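One contact in two related proteins. Structure 1 is beta-d-glucoside glucohydrolase from Hypocrea jecorina, which probably hydrolyses terminal, non-reducing beta-D-glucosyl residues, releasing beta-D-glucose in the breakdown of cellulose: PDB 3ZZ1 (chain A, 2.10 Å), residues Tyr389-Ala394 and Ser507-Asn512. Structure 2 is beta-glucosidase from Chaetomella raphigera: PDB 6JXG (chain B, 1.90 Å), residues Phe390-Ala395 and Gly508-Asn513. Structure 2 is superposed on structure 1 by the backbone atoms of these residues (RMSD 0.31 Å); each is numbered along its deposited sequence.

Structure 1 (3ZZ1).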
loop_
_atom_site.group_PDB
_atom_site.type_symbol
_atom_site.label_atom_id
_atom_site.label_comp_id
_atom_site.label_asym_id
_atom_site.label_seq_id
_atom_site.Cartn_x
_atom_site.Cartn_y
_atom_site.Cartn_z
ATOM N N TYR A 389 -10.976 12.929 9.459
ATOM C CA TYR A 389 -11.199 12.101 10.636
ATOM C C TYR A 389 -12.586 12.351 11.216
ATOM O O TYR A 389 -12.955 13.496 11.469
ATOM C CB TYR A 389 -10.150 12.392 11.713
ATOM C CG TYR A 389 -8.754 11.945 11.358
ATOM C CD1 TYR A 389 -8.464 10.592 11.143
ATOM C CD2 TYR A 389 -7.717 12.867 11.254
ATOM C CE1 TYR A 389 -7.179 10.177 10.812
ATOM C CE2 TYR A 389 -6.432 12.463 10.936
ATOM C CZ TYR A 389 -6.168 11.120 10.714
ATOM O OH TYR A 389 -4.890 10.727 10.401
ATOM N N PRO A 390 -13.366 11.281 11.429
ATOM C CA PRO A 390 -14.644 11.458 12.118
ATOM C C PRO A 390 -14.410 11.692 13.615
ATOM O O PRO A 390 -15.240 12.292 14.296
ATOM C CB PRO A 390 -15.356 10.128 11.874
ATOM C CG PRO A 390 -14.256 9.135 11.672
ATOM C CD PRO A 390 -13.152 9.890 10.989
ATOM N N TYR A 391 -13.275 11.197 14.095
ATOM C CA TYR A 391 -12.782 11.415 15.453
ATOM C C TYR A 391 -11.307 11.028 15.417
ATOM O O TYR A 391 -10.823 10.515 14.399
ATOM C CB TYR A 391 -13.548 10.553 16.469
ATOM C CG TYR A 391 -13.363 9.064 16.269
ATOM C CD1 TYR A 391 -14.186 8.353 15.396
ATOM C CD2 TYR A 391 -12.359 8.369 16.948
ATOM C CE1 TYR A 391 -14.016 6.985 15.200
ATOM C CE2 TYR A 391 -12.177 7.012 16.761
ATOM C CZ TYR A 391 -13.010 6.323 15.886
ATOM O OH TYR A 391 -12.832 4.973 15.693
ATOM N N PHE A 392 -10.595 11.268 16.513
ATOM C CA PHE A 392 -9.202 10.864 16.619
ATOM C C PHE A 392 -8.840 10.636 18.079
ATOM O O PHE A 392 -8.979 11.539 18.906
ATOM C CB PHE A 392 -8.272 11.915 16.001
ATOM C CG PHE A 392 -6.877 11.406 15.713
ATOM C CD1 PHE A 392 -5.959 11.198 16.749
ATOM C CD2 PHE A 392 -6.474 11.146 14.405
ATOM C CE1 PHE A 392 -4.680 10.726 16.490
ATOM C CE2 PHE A 392 -5.187 10.675 14.128
ATOM C CZ PHE A 392 -4.285 10.468 15.172
ATOM N N VAL A 393 -8.378 9.424 18.381
ATOM C CA VAL A 393 -7.938 9.067 19.728
ATOM C C VAL A 393 -6.434 9.312 19.870
ATOM O O VAL A 393 -5.619 8.511 19.404
ATOM C CB VAL A 393 -8.271 7.591 20.079
ATOM C CG1 VAL A 393 -7.970 7.307 21.548
ATOM C CG2 VAL A 393 -9.732 7.276 19.773
ATOM N N ALA A 394 -6.076 10.424 20.517
ATOM C CA ALA A 394 -4.679 10.785 20.743
ATOM C C ALA A 394 -3.994 9.831 21.730
ATOM O O ALA A 394 -4.631 9.358 22.677
ATOM C CB ALA A 394 -4.575 12.223 21.232
ATOM N N SER A 507 -4.073 6.029 11.854
ATOM C CA SER A 507 -5.308 6.789 11.633
ATOM C C SER A 507 -6.034 7.099 12.960
ATOM O O SER A 507 -5.384 7.311 13.993
ATOM C CB SER A 507 -6.223 6.072 10.637
ATOM O OG SER A 507 -7.317 6.890 10.290
ATOM N N GLN A 508 -7.366 7.096 12.924
ATOM C CA GLN A 508 -8.213 7.563 14.033
ATOM C C GLN A 508 -8.090 6.783 15.347
ATOM O O GLN A 508 -8.467 7.292 16.405
ATOM C CB GLN A 508 -9.682 7.603 13.588
ATOM C CG GLN A 508 -10.273 6.234 13.270
ATOM C CD GLN A 508 -11.519 6.305 12.407
ATOM O OE1 GLN A 508 -11.568 7.043 11.419
ATOM N NE2 GLN A 508 -12.522 5.516 12.761
ATOM N N GLU A 509 -7.574 5.558 15.280
ATOM C CA GLU A 509 -7.485 4.694 16.464
ATOM C C GLU A 509 -6.098 4.697 17.113
ATOM O O GLU A 509 -5.784 3.823 17.921
ATOM C CB GLU A 509 -7.924 3.262 16.125
ATOM C CG GLU A 509 -9.434 3.083 15.998
ATOM C CD GLU A 509 -10.185 3.252 17.318
ATOM O OE1 GLU A 509 -9.679 2.818 18.372
ATOM O OE2 GLU A 509 -11.294 3.818 17.299
ATOM N N SER A 510 -5.285 5.693 16.767
ATOM C CA SER A 510 -3.914 5.813 17.276
ATOM C C SER A 510 -3.736 5.410 18.747
ATOM O O SER A 510 -3.012 4.453 19.053
ATOM C CB SER A 510 -3.395 7.240 17.069
ATOM O OG SER A 510 -2.078 7.368 17.577
ATOM N N GLY A 511 -4.392 6.146 19.640
ATOM C CA GLY A 511 -4.197 5.983 21.083
ATOM C C GLY A 511 -4.626 4.639 21.647
ATOM O O GLY A 511 -3.909 4.045 22.452
ATOM N N ASN A 512 -5.798 4.161 21.229
ATOM C CA ASN A 512 -6.314 2.875 21.687
ATOM C C ASN A 512 -5.395 1.732 21.289
ATOM O O ASN A 512 -5.062 0.881 22.114
ATOM C CB ASN A 512 -7.724 2.623 21.149
ATOM C CG ASN A 512 -8.772 3.517 21.791
ATOM O OD1 ASN A 512 -8.615 3.968 22.925
ATOM N ND2 ASN A 512 -9.863 3.764 21.065
#

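Structure 2 (6JXG).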
loop_
_atom_site.group_PDB
_atom_site.type_symbol
_atom_site.label_atom_id
_atom_site.label_comp_id
_atom_site.label_asym_id
_atom_site.label_seq_id
_atom_site.Cartn_x
_atom_site.Cartn_y
_atom_site.Cartn_z
ATOM N N PHE B 390 -10.778 12.893 9.716
ATOM C CA PHE B 390 -10.989 12.015 10.831
ATOM C C PHE B 390 -12.414 12.190 11.340
ATOM O O PHE B 390 -12.836 13.341 11.534
ATOM C CB PHE B 390 -10.079 12.375 12.003
ATOM C CG PHE B 390 -8.604 12.193 11.733
ATOM C CD1 PHE B 390 -8.041 10.977 11.875
ATOM C CD2 PHE B 390 -7.793 13.281 11.379
ATOM C CE1 PHE B 390 -6.675 10.794 11.704
ATOM C CE2 PHE B 390 -6.440 13.124 11.205
ATOM C CZ PHE B 390 -5.881 11.872 11.349
ATOM N N PRO B 391 -13.154 11.077 11.559
ATOM C CA PRO B 391 -14.448 11.234 12.276
ATOM C C PRO B 391 -14.225 11.529 13.770
ATOM O O PRO B 391 -15.104 12.059 14.423
ATOM C CB PRO B 391 -15.143 9.871 12.114
ATOM C CG PRO B 391 -14.029 8.914 11.829
ATOM C CD PRO B 391 -12.868 9.679 11.234
ATOM N N TYR B 392 -13.042 11.217 14.255
ATOM C CA TYR B 392 -12.577 11.462 15.636
ATOM C C TYR B 392 -11.116 11.014 15.569
ATOM O O TYR B 392 -10.706 10.396 14.581
ATOM C CB TYR B 392 -13.371 10.621 16.654
ATOM C CG TYR B 392 -13.285 9.144 16.472
ATOM C CD1 TYR B 392 -12.237 8.401 17.018
ATOM C CD2 TYR B 392 -14.232 8.453 15.714
ATOM C CE1 TYR B 392 -12.125 7.043 16.816
ATOM C CE2 TYR B 392 -14.139 7.075 15.531
ATOM C CZ TYR B 392 -13.049 6.376 16.062
ATOM O OH TYR B 392 -12.948 4.981 15.868
ATOM N N LEU B 393 -10.303 11.393 16.531
ATOM C CA LEU B 393 -8.913 10.870 16.570
ATOM C C LEU B 393 -8.622 10.602 18.030
ATOM O O LEU B 393 -8.611 11.550 18.839
ATOM C CB LEU B 393 -7.919 11.872 15.973
ATOM C CG LEU B 393 -6.428 11.513 16.170
ATOM C CD1 LEU B 393 -6.130 10.160 15.561
ATOM C CD2 LEU B 393 -5.541 12.600 15.586
ATOM N N VAL B 394 -8.467 9.334 18.394
ATOM C CA VAL B 394 -8.051 8.996 19.757
ATOM C C VAL B 394 -6.535 9.340 19.952
ATOM O O VAL B 394 -5.665 8.663 19.423
ATOM C CB VAL B 394 -8.291 7.525 20.108
ATOM C CG1 VAL B 394 -7.901 7.298 21.572
ATOM C CG2 VAL B 394 -9.715 7.112 19.854
ATOM N N ALA B 395 -6.259 10.434 20.648
ATOM C CA ALA B 395 -4.887 10.782 20.952
ATOM C C ALA B 395 -4.334 9.929 22.088
ATOM O O ALA B 395 -5.085 9.410 22.879
ATOM C CB ALA B 395 -4.781 12.241 21.315
ATOM N N GLY B 508 -3.924 6.481 11.912
ATOM C CA GLY B 508 -5.321 6.773 11.705
ATOM C C GLY B 508 -6.089 6.998 12.986
ATOM O O GLY B 508 -5.501 7.149 14.088
ATOM N N GLN B 509 -7.421 6.929 12.861
ATOM C CA GLN B 509 -8.336 7.400 13.913
ATOM C C GLN B 509 -8.224 6.707 15.251
ATOM O O GLN B 509 -8.472 7.348 16.319
ATOM C CB GLN B 509 -9.797 7.357 13.440
ATOM C CG GLN B 509 -10.363 5.931 13.211
ATOM C CD GLN B 509 -11.668 5.958 12.450
ATOM O OE1 GLN B 509 -11.797 6.658 11.442
ATOM N NE2 GLN B 509 -12.657 5.220 12.935
ATOM N N GLU B 510 -7.899 5.416 15.198
ATOM C CA GLU B 510 -7.763 4.648 16.429
ATOM C C GLU B 510 -6.357 4.622 17.060
ATOM O O GLU B 510 -6.153 3.949 18.080
ATOM C CB GLU B 510 -8.300 3.224 16.217
ATOM C CG GLU B 510 -9.830 3.219 16.203
ATOM C CD GLU B 510 -10.509 3.231 17.552
ATOM O OE1 GLU B 510 -9.977 2.620 18.548
ATOM O OE2 GLU B 510 -11.596 3.854 17.621
ATOM N N SER B 511 -5.459 5.448 16.541
ATOM C CA SER B 511 -4.046 5.510 16.970
ATOM C C SER B 511 -3.829 5.305 18.488
ATOM O O SER B 511 -3.150 4.362 18.915
ATOM C CB SER B 511 -3.424 6.867 16.527
ATOM O OG SER B 511 -2.072 6.986 16.941
ATOM N N GLY B 512 -4.353 6.217 19.282
ATOM C CA GLY B 512 -4.111 6.223 20.713
ATOM C C GLY B 512 -4.678 4.995 21.422
ATOM O O GLY B 512 -4.100 4.547 22.442
ATOM N N ASN B 513 -5.759 4.408 20.897
ATOM C CA ASN B 513 -6.228 3.095 21.432
ATOM C C ASN B 513 -5.266 1.938 21.152
ATOM O O ASN B 513 -4.884 1.144 22.071
ATOM C CB ASN B 513 -7.642 2.767 20.964
ATOM C CG ASN B 513 -8.685 3.547 21.744
ATOM O OD1 ASN B 513 -8.465 3.890 22.910
ATOM N ND2 ASN B 513 -9.821 3.767 21.147
#

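Structure 1 (3ZZ1)
V393 uses both of its backbone polar atoms across the contact: its N bonds Q508 O at 2.9 Å, and its O accepts G511 N at 2.7 Å. They tie the loop between strand 348-352 and helix 395-404 to the start of helix 510-518, within the C-terminal domain of a family 3 glycoside hydrolase.

Among the polar side chains, Y391 OH donates to E509 OE2 at 2.5 Å and receives a weak bond from Q508 NE2 at 3.0 Å. The Y391 ring and the carboxylate stand 70° apart. E509, the N-cap residue of the helix, takes N512 ND2 on OE1 at 2.9 Å, so both carboxylate oxygens are held. Q508 OE1 turns to A74 N.

In the packing, Y391 CG lies between its backbone N and carbonyl carbon (chi1 64°), bringing one ring face over Q508 CB. The V393 side chain crosses that of N512 at about a right angle, its methyls against the amide. The F392 ring bridges Y389 and the S507 backbone: CD2 is 3.7 Å from Y389 CZ, CE2 3.4 Å from S507 O. Y389 CE1 approaches S507 OG at 3.3 Å without bonding; that hydroxyl's hydrogen bond goes to A74 O.

Structure 2 (6JXG)
V394 bonds G508-N513 through two backbone atoms, its N reaching Q509 O at 2.9 Å and its O accepting G512 N at 2.8 Å. Together the two bonds pin V394 between Q509 and G512.

Of the polar side chains, Y392 OH donates to E510 OE2 at 2.5 Å while receiving a weak bond from Q509 NE2 at 3.0 Å. The Y392 ring and the carboxylate stand 78° apart. E510, the N-cap residue of helix 511-519, takes N513 ND2 on OE1 at 2.8 Å, so each carboxylate oxygen has a partner. Q509 OE1 turns to A71 N.

As for packing, Y392 CG sits between its backbone N and carbonyl carbon (chi1 60°), which lays one face of the ring over Q509 CB. The V394 side chain crosses that of N513 at about a right angle, its methyls against the amide. L393 splits its two methyl branches: CD2 comes to 4.3 Å from F390 CZ, and CD1 to 3.4 Å from G508 O. F390 CE1 meets the backbone of G508, 4.0 Å from its C, where glycine offers no side-chain atom.

What differs
At Y389(A) / F390(B) the CB atoms coincide within the error and chi1 is -69° against -65°. The rings lie on or near each other: the CD2 atoms of Y389(A) and F390(B) are 0.4 Å apart after superposition, their CE1 atoms 1.2 Å apart. The hydroxyl of Y389(A) has no counterpart in F390(B). Both rings still touch the neighbouring position, Y389(A) CZ to F392(A) CD2 at 3.7 Å and F390(B) CZ to L393(B) CD2 at 4.3 Å.

At F392(A) / L393(B) the CG atoms lie 0.6 Å apart, and beyond them the shapes part. CD2, CE1, CE2 and CZ of the F392(A) ring are unmatched, as are both methyls of L393(B), so a flat aromatic surface is replaced by a branched aliphatic one. Contact with S507(A) / G508(B), Q508(A) / Q509(B) and S510(A) / S511(B) is kept.

At S507(A) / G508(B), CB and OG of S507(A) have no counterpart in G508(B), so the S507(A) OG to Y389(A) CE1 contact at 3.3 Å goes. The ring still touches the backbone carbon, Y389(A) CE1 to S507(A) C and F390(B) CE1 to G508(B) C. Phi is positive in both.

Around these exchanges the side chains of Y391(A), V393(A), Q508(A), E509(A), S510(A) and N512(A) and their counterparts keep their places. The hydroxyl-carboxylate bond also persists, Y391(A) OH to E509(A) OE2 and Y392(B) OH to E510(B) OE2, each 2.5 Å.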